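Local coordinates for protein 2-hydroxyisobutyryl-CoA synthetase (Aquincola tertiaricarbonis, PDB 6HDY) that is an acyl-CoA synthetase-type member of the AMP-binding (ANL) superfamily, with a large N-terminal and a small C-terminal domain, at residues Asn238-Ser250 with Ile264-Gly276. Sequence-based numbering, arbitrary orientation.
With 8LQ ([[(2~{R},3~{S},4~{R},5~{R})-5-(6-aminopurin-9-yl)-3,4-bis(oxidanyl)oxolan-2-yl]methoxy-oxidanyl-phosphoryl] (3~{S})-3-oxidanylbutanoate), chain C; 3HL ((3S)-3-hydroxybutanoic acid), chain B.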
loop_
_atom_site.group_PDB
_atom_site.type_symbol
_atom_site.label_atom_id
_atom_site.label_comp_id
_atom_site.label_asym_id
_atom_site.label_seq_id
_atom_site.Cartn_x
_atom_site.Cartn_y
_atom_site.Cartn_z
ATOM N N ASN A 238 -4.439 24.083 -9.194
ATOM C CA ASN A 238 -5.015 23.821 -10.510
ATOM C C ASN A 238 -4.438 22.500 -11.006
ATOM O O ASN A 238 -3.215 22.393 -11.134
ATOM C CB ASN A 238 -4.739 24.990 -11.475
ATOM C CG ASN A 238 -5.557 24.972 -12.740
ATOM O OD1 ASN A 238 -5.683 23.944 -13.425
ATOM N ND2 ASN A 238 -6.069 26.140 -13.123
ATOM N N PRO A 239 -5.299 21.483 -11.276
ATOM C CA PRO A 239 -4.778 20.143 -11.646
ATOM C C PRO A 239 -4.121 20.020 -13.028
ATOM O O PRO A 239 -3.515 18.990 -13.318
ATOM C CB PRO A 239 -5.997 19.219 -11.501
ATOM C CG PRO A 239 -7.188 20.119 -11.600
ATOM C CD PRO A 239 -6.775 21.478 -11.127
ATOM N N ARG A 240 -4.189 21.071 -13.851
ATOM C CA ARG A 240 -3.518 21.125 -15.156
ATOM C C ARG A 240 -2.012 21.409 -14.941
ATOM O O ARG A 240 -1.196 21.219 -15.863
ATOM C CB ARG A 240 -4.139 22.229 -16.022
ATOM C CG ARG A 240 -5.435 21.796 -16.691
ATOM C CD ARG A 240 -5.961 22.803 -17.696
ATOM N NE ARG A 240 -6.764 22.131 -18.721
ATOM C CZ ARG A 240 -6.372 21.913 -19.975
ATOM N NH1 ARG A 240 -5.190 22.351 -20.396
ATOM N NH2 ARG A 240 -7.167 21.268 -20.823
ATOM N N ASN A 241 -1.659 21.863 -13.714
ATOM C CA ASN A 241 -0.302 22.215 -13.336
ATOM C C ASN A 241 0.413 21.073 -12.612
ATOM O O ASN A 241 1.355 21.317 -11.859
ATOM C CB ASN A 241 -0.285 23.522 -12.504
ATOM C CG ASN A 241 0.966 24.385 -12.650
ATOM O OD1 ASN A 241 2.079 23.909 -12.938
ATOM N ND2 ASN A 241 0.813 25.684 -12.415
ATOM N N PHE A 242 -0.008 19.819 -12.877
ATOM C CA PHE A 242 0.580 18.628 -12.260
ATOM C C PHE A 242 1.612 17.957 -13.178
ATOM O O PHE A 242 2.197 16.941 -12.808
ATOM C CB PHE A 242 -0.534 17.658 -11.831
ATOM C CG PHE A 242 -1.398 18.102 -10.664
ATOM C CD1 PHE A 242 -1.040 19.202 -9.882
ATOM C CD2 PHE A 242 -2.535 17.384 -10.308
ATOM C CE1 PHE A 242 -1.810 19.580 -8.776
ATOM C CE2 PHE A 242 -3.290 17.743 -9.181
ATOM C CZ PHE A 242 -2.929 18.846 -8.431
ATOM N N GLY A 243 1.822 18.545 -14.360
ATOM C CA GLY A 243 2.769 18.086 -15.375
ATOM C C GLY A 243 2.452 16.747 -16.006
ATOM O O GLY A 243 3.331 16.149 -16.631
ATOM N N LEU A 244 1.188 16.269 -15.859
ATOM C CA LEU A 244 0.746 14.964 -16.355
ATOM C C LEU A 244 0.661 14.881 -17.845
ATOM O O LEU A 244 0.073 15.763 -18.487
ATOM C CB LEU A 244 -0.596 14.527 -15.722
ATOM C CG LEU A 244 -0.570 14.189 -14.229
ATOM C CD1 LEU A 244 -1.919 14.426 -13.601
ATOM C CD2 LEU A 244 -0.063 12.747 -13.975
ATOM N N LYS A 245 1.248 13.817 -18.410
ATOM C CA LYS A 245 1.148 13.569 -19.853
ATOM C C LYS A 245 -0.002 12.579 -20.021
ATOM O O LYS A 245 -0.693 12.566 -21.047
ATOM C CB LYS A 245 2.455 12.998 -20.435
ATOM C CG LYS A 245 3.702 13.893 -20.230
ATOM C CD LYS A 245 3.683 15.202 -21.058
ATOM C CE LYS A 245 4.773 16.178 -20.660
ATOM N NZ LYS A 245 4.425 16.965 -19.444
ATOM N N CYS A 246 -0.211 11.747 -18.991
ATOM C CA CYS A 246 -1.277 10.767 -19.028
ATOM C C CYS A 246 -1.705 10.288 -17.660
ATOM O O CYS A 246 -1.001 10.455 -16.662
ATOM C CB CYS A 246 -0.934 9.596 -19.948
ATOM S SG CYS A 246 -0.021 8.256 -19.148
ATOM N N LEU A 247 -2.911 9.713 -17.649
ATOM C CA LEU A 247 -3.573 9.068 -16.530
ATOM C C LEU A 247 -4.077 7.758 -17.132
ATOM O O LEU A 247 -4.635 7.777 -18.226
ATOM C CB LEU A 247 -4.754 9.910 -16.004
ATOM C CG LEU A 247 -4.423 11.308 -15.479
ATOM C CD1 LEU A 247 -4.689 12.362 -16.560
ATOM C CD2 LEU A 247 -5.247 11.630 -14.226
ATOM N N PHE A 248 -3.812 6.629 -16.474
ATOM C CA PHE A 248 -4.243 5.322 -16.970
ATOM C C PHE A 248 -5.013 4.621 -15.885
ATOM O O PHE A 248 -4.605 4.646 -14.738
ATOM C CB PHE A 248 -3.102 4.500 -17.582
ATOM C CG PHE A 248 -2.050 3.923 -16.658
ATOM C CD1 PHE A 248 -1.046 4.731 -16.132
ATOM C CD2 PHE A 248 -1.970 2.545 -16.442
ATOM C CE1 PHE A 248 -0.036 4.182 -15.330
ATOM C CE2 PHE A 248 -0.958 1.999 -15.645
ATOM C CZ PHE A 248 -0.018 2.824 -15.072
ATOM N N PHE A 249 -6.186 4.123 -16.222
ATOM C CA PHE A 249 -7.124 3.612 -15.228
ATOM C C PHE A 249 -7.609 2.211 -15.487
ATOM O O PHE A 249 -7.769 1.784 -16.641
ATOM C CB PHE A 249 -8.391 4.539 -15.170
ATOM C CG PHE A 249 -8.196 6.045 -15.073
ATOM C CD1 PHE A 249 -7.573 6.617 -13.964
ATOM C CD2 PHE A 249 -8.703 6.897 -16.061
ATOM C CE1 PHE A 249 -7.419 8.003 -13.868
ATOM C CE2 PHE A 249 -8.544 8.286 -15.961
ATOM C CZ PHE A 249 -7.924 8.830 -14.860
ATOM N N SER A 250 -7.962 1.549 -14.387
ATOM C CA SER A 250 -8.595 0.234 -14.364
ATOM C C SER A 250 -9.504 0.163 -13.137
ATOM O O SER A 250 -9.430 1.034 -12.261
ATOM C CB SER A 250 -7.544 -0.873 -14.348
ATOM O OG SER A 250 -7.016 -1.034 -13.048
ATOM N N ILE A 264 -12.080 14.218 -17.566
ATOM C CA ILE A 264 -10.779 13.935 -16.943
ATOM C C ILE A 264 -9.635 14.560 -17.767
ATOM O O ILE A 264 -8.824 15.292 -17.200
ATOM C CB ILE A 264 -10.556 12.432 -16.615
ATOM C CG1 ILE A 264 -11.729 11.866 -15.768
ATOM C CG2 ILE A 264 -9.212 12.237 -15.880
ATOM C CD1 ILE A 264 -11.809 10.355 -15.683
ATOM N N GLU A 265 -9.589 14.309 -19.087
ATOM C CA GLU A 265 -8.568 14.896 -19.973
ATOM C C GLU A 265 -8.561 16.439 -19.904
ATOM O O GLU A 265 -7.492 17.040 -19.899
ATOM C CB GLU A 265 -8.771 14.450 -21.433
ATOM C CG GLU A 265 -8.454 12.982 -21.654
ATOM C CD GLU A 265 -8.264 12.512 -23.082
ATOM O OE1 GLU A 265 -8.651 13.247 -24.015
ATOM O OE2 GLU A 265 -7.706 11.407 -23.267
ATOM N N GLU A 266 -9.741 17.067 -19.798
ATOM C CA GLU A 266 -9.839 18.536 -19.714
ATOM C C GLU A 266 -9.315 19.054 -18.369
ATOM O O GLU A 266 -8.565 20.034 -18.347
ATOM C CB GLU A 266 -11.281 19.033 -20.014
ATOM C CG GLU A 266 -11.650 20.395 -19.431
ATOM C CD GLU A 266 -10.912 21.610 -19.970
ATOM O OE1 GLU A 266 -10.979 21.862 -21.195
ATOM O OE2 GLU A 266 -10.319 22.349 -19.149
ATOM N N ALA A 267 -9.733 18.415 -17.264
ATOM C CA ALA A 267 -9.357 18.798 -15.905
ATOM C C ALA A 267 -7.848 18.741 -15.668
ATOM O O ALA A 267 -7.326 19.572 -14.936
ATOM C CB ALA A 267 -10.077 17.909 -14.891
ATOM N N TYR A 268 -7.158 17.770 -16.290
ATOM C CA TYR A 268 -5.718 17.562 -16.129
ATOM C C TYR A 268 -4.853 18.024 -17.302
ATOM O O TYR A 268 -3.640 18.142 -17.140
ATOM C CB TYR A 268 -5.433 16.082 -15.821
ATOM C CG TYR A 268 -5.927 15.641 -14.462
ATOM C CD1 TYR A 268 -5.163 15.853 -13.317
ATOM C CD2 TYR A 268 -7.144 14.976 -14.323
ATOM C CE1 TYR A 268 -5.603 15.425 -12.063
ATOM C CE2 TYR A 268 -7.587 14.528 -13.077
ATOM C CZ TYR A 268 -6.820 14.766 -11.949
ATOM O OH TYR A 268 -7.269 14.348 -10.720
ATOM N N GLY A 269 -5.469 18.263 -18.460
ATOM C CA GLY A 269 -4.769 18.648 -19.688
ATOM C C GLY A 269 -3.824 17.546 -20.129
ATOM O O GLY A 269 -2.689 17.814 -20.526
ATOM N N ALA A 270 -4.268 16.287 -19.993
ATOM C CA ALA A 270 -3.465 15.098 -20.283
ATOM C C ALA A 270 -4.300 14.066 -21.021
ATOM O O ALA A 270 -5.501 14.272 -21.172
ATOM C CB ALA A 270 -2.937 14.510 -18.969
ATOM N N LYS A 271 -3.676 12.975 -21.502
ATOM C CA LYS A 271 -4.377 11.878 -22.182
ATOM C C LYS A 271 -4.837 10.854 -21.155
ATOM O O LYS A 271 -4.175 10.671 -20.139
ATOM C CB LYS A 271 -3.475 11.194 -23.222
ATOM C CG LYS A 271 -3.372 11.981 -24.522
ATOM C CD LYS A 271 -2.581 11.244 -25.585
ATOM C CE LYS A 271 -3.429 10.369 -26.469
ATOM N NZ LYS A 271 -2.825 10.239 -27.815
ATOM N N VAL A 272 -5.977 10.194 -21.424
ATOM C CA VAL A 272 -6.529 9.166 -20.554
ATOM C C VAL A 272 -6.423 7.822 -21.268
ATOM O O VAL A 272 -6.709 7.742 -22.453
ATOM C CB VAL A 272 -7.980 9.502 -20.088
ATOM C CG1 VAL A 272 -8.708 8.258 -19.573
ATOM C CG2 VAL A 272 -7.971 10.591 -19.017
ATOM N N TYR A 273 -5.965 6.777 -20.558
ATOM C CA TYR A 273 -5.887 5.433 -21.122
ATOM C C TYR A 273 -6.716 4.484 -20.323
ATOM O O TYR A 273 -6.736 4.582 -19.100
ATOM C CB TYR A 273 -4.443 4.941 -21.223
ATOM C CG TYR A 273 -3.628 5.802 -22.155
ATOM C CD1 TYR A 273 -3.987 5.942 -23.497
ATOM C CD2 TYR A 273 -2.573 6.570 -21.680
ATOM C CE1 TYR A 273 -3.267 6.767 -24.355
ATOM C CE2 TYR A 273 -1.823 7.375 -22.536
ATOM C CZ TYR A 273 -2.165 7.459 -23.876
ATOM O OH TYR A 273 -1.457 8.276 -24.715
ATOM N N ASP A 274 -7.413 3.578 -21.018
ATOM C CA ASP A 274 -8.238 2.541 -20.421
ATOM C C ASP A 274 -7.439 1.225 -20.422
ATOM O O ASP A 274 -6.755 0.917 -21.405
ATOM C CB ASP A 274 -9.552 2.383 -21.208
ATOM C CG ASP A 274 -10.689 1.611 -20.534
ATOM O OD1 ASP A 274 -10.698 1.516 -19.285
ATOM O OD2 ASP A 274 -11.619 1.187 -21.249
ATOM N N CYS A 275 -7.484 0.501 -19.287
ATOM C CA CYS A 275 -6.885 -0.827 -19.123
ATOM C C CYS A 275 -7.662 -1.605 -18.062
ATOM O O CYS A 275 -8.463 -1.016 -17.343
ATOM C CB CYS A 275 -5.378 -0.782 -18.822
ATOM S SG CYS A 275 -4.942 -0.142 -17.184
ATOM N N GLY A 276 -7.409 -2.907 -17.971
ATOM C CA GLY A 276 -7.973 -3.714 -16.912
ATOM C C GLY A 276 -9.024 -4.729 -17.266
ATOM O O GLY A 276 -10.083 -4.386 -17.785
HETATM N N9 8LQ C . -13.463 -3.448 -14.534
HETATM C C8 8LQ C . -12.141 -3.484 -14.297
HETATM N N7 8LQ C . -11.526 -2.723 -15.195
HETATM C C5 8LQ C . -12.465 -2.224 -16.017
HETATM C C6 8LQ C . -12.425 -1.363 -17.058
HETATM N N6 8LQ C . -11.246 -0.911 -17.456
HETATM N N1 8LQ C . -13.540 -0.991 -17.715
HETATM C C2 8LQ C . -14.791 -1.459 -17.307
HETATM N N3 8LQ C . -14.817 -2.283 -16.191
HETATM C C4 8LQ C . -13.665 -2.672 -15.595
HETATM C CAA 8LQ C . -7.241 -5.339 -10.710
HETATM C CAZ 8LQ C . -7.774 -4.415 -11.836
HETATM O OAE 8LQ C . -7.927 -3.090 -11.337
HETATM C CAL 8LQ C . -9.132 -4.888 -12.393
HETATM C CAS 8LQ C . -10.166 -5.022 -11.268
HETATM O OAC 8LQ C . -10.718 -4.021 -10.819
HETATM O OAQ 8LQ C . -10.339 -6.302 -10.775
HETATM P PBC 8LQ C . -11.556 -6.710 -9.820
HETATM O OAH 8LQ C . -11.323 -5.867 -8.495
HETATM O OAD 8LQ C . -11.642 -8.159 -9.568
HETATM O "O5'" 8LQ C . -12.841 -6.221 -10.597
HETATM C "C5'" 8LQ C . -12.989 -6.677 -11.940
HETATM C "C4'" 8LQ C . -14.242 -6.089 -12.537
HETATM O "O4'" 8LQ C . -14.149 -4.639 -12.517
HETATM C "C3'" 8LQ C . -14.263 -6.464 -13.957
HETATM O "O3'" 8LQ C . -14.872 -7.775 -14.124
HETATM C "C2'" 8LQ C . -15.118 -5.337 -14.541
HETATM O "O2'" 8LQ C . -16.552 -5.514 -14.208
HETATM C "C1'" 8LQ C . -14.569 -4.142 -13.796
HETATM C CA 3HL B . -9.225 -4.841 -11.422
HETATM C CB 3HL B . -8.251 -5.842 -10.760
HETATM O OG1 3HL B . -7.025 -5.993 -11.468
HETATM C CG2 3HL B . -7.891 -5.427 -9.365
HETATM C C 3HL B . -8.560 -4.254 -12.643
HETATM O OA 3HL B . -7.584 -3.530 -12.499
HETATM O OB 3HL B . -8.990 -4.741 -13.834
HETATM O O HOH W 1 -1.869 17.793 -15.042
HETATM O O HOH W 2 -0.912 18.389 -17.793
HETATM O O HOH W 3 0.108 10.277 -23.198
#
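Leu247 meets Tyr268 at right angles, its CD2 methyl lying over the ring face, 3.9 Å from the ring centroid and 12° off the normal. The other methyl, CD1, reaches Ala270 CB. Leu244 runs alongside the same ring, with its CD1 3.6 Å from Tyr268 CD1, and Phe242 CD2 meets the ring edge at CE1. The phenol oxygen of Tyr268 is hydrogen-bonded to Ala225 O, in helix 222-234. Further along, Phe249 leans back beside its own backbone N (chi1 -48°). This sets its ring edge against Ile264, CZ to CG2 3.8 Å, while CE2 touches Val272 CG1. On the other sheet face Cys246 packs against Tyr273, with CB near CE2 and SG at the ring edge. Five backbone hydrogen bonds, from Lys271 N to Lys245 O through Cys275 N to Phe249 O, hold strands 246-249 and 271-274 parallel.

The solvent side is looser. There the extended Arg240 chain crosses to the end of helix 258-268. Its NE donates to Glu266 O at 2.8 Å, and NH2 adds a weak bond. Glu266 O lies 25° out of the guanidinium plane. Gly269 CA covers one guanidinium face. The salt bridge from Arg240 NE to Glu266 OE2 is long, 3.6 Å. Two waters also bridge the segments through Tyr268 O.

At the far end, Asp274 OD1 and Cys275 O both accept from N6 of 8LQ, the latter at 2.8 Å. Asp274 OD2 is hydrogen-bonded to Ser256 OG. 3HL and 8LQ overlap in the model and cannot be present together. Ser250 OG lies 2.6 Å from 3HL OA and also near 8LQ OAE. The arrangement is a beta-alpha-beta crossover at one edge of a five-stranded parallel sheet, with the ligand pocket at the C-terminal ends of its strands.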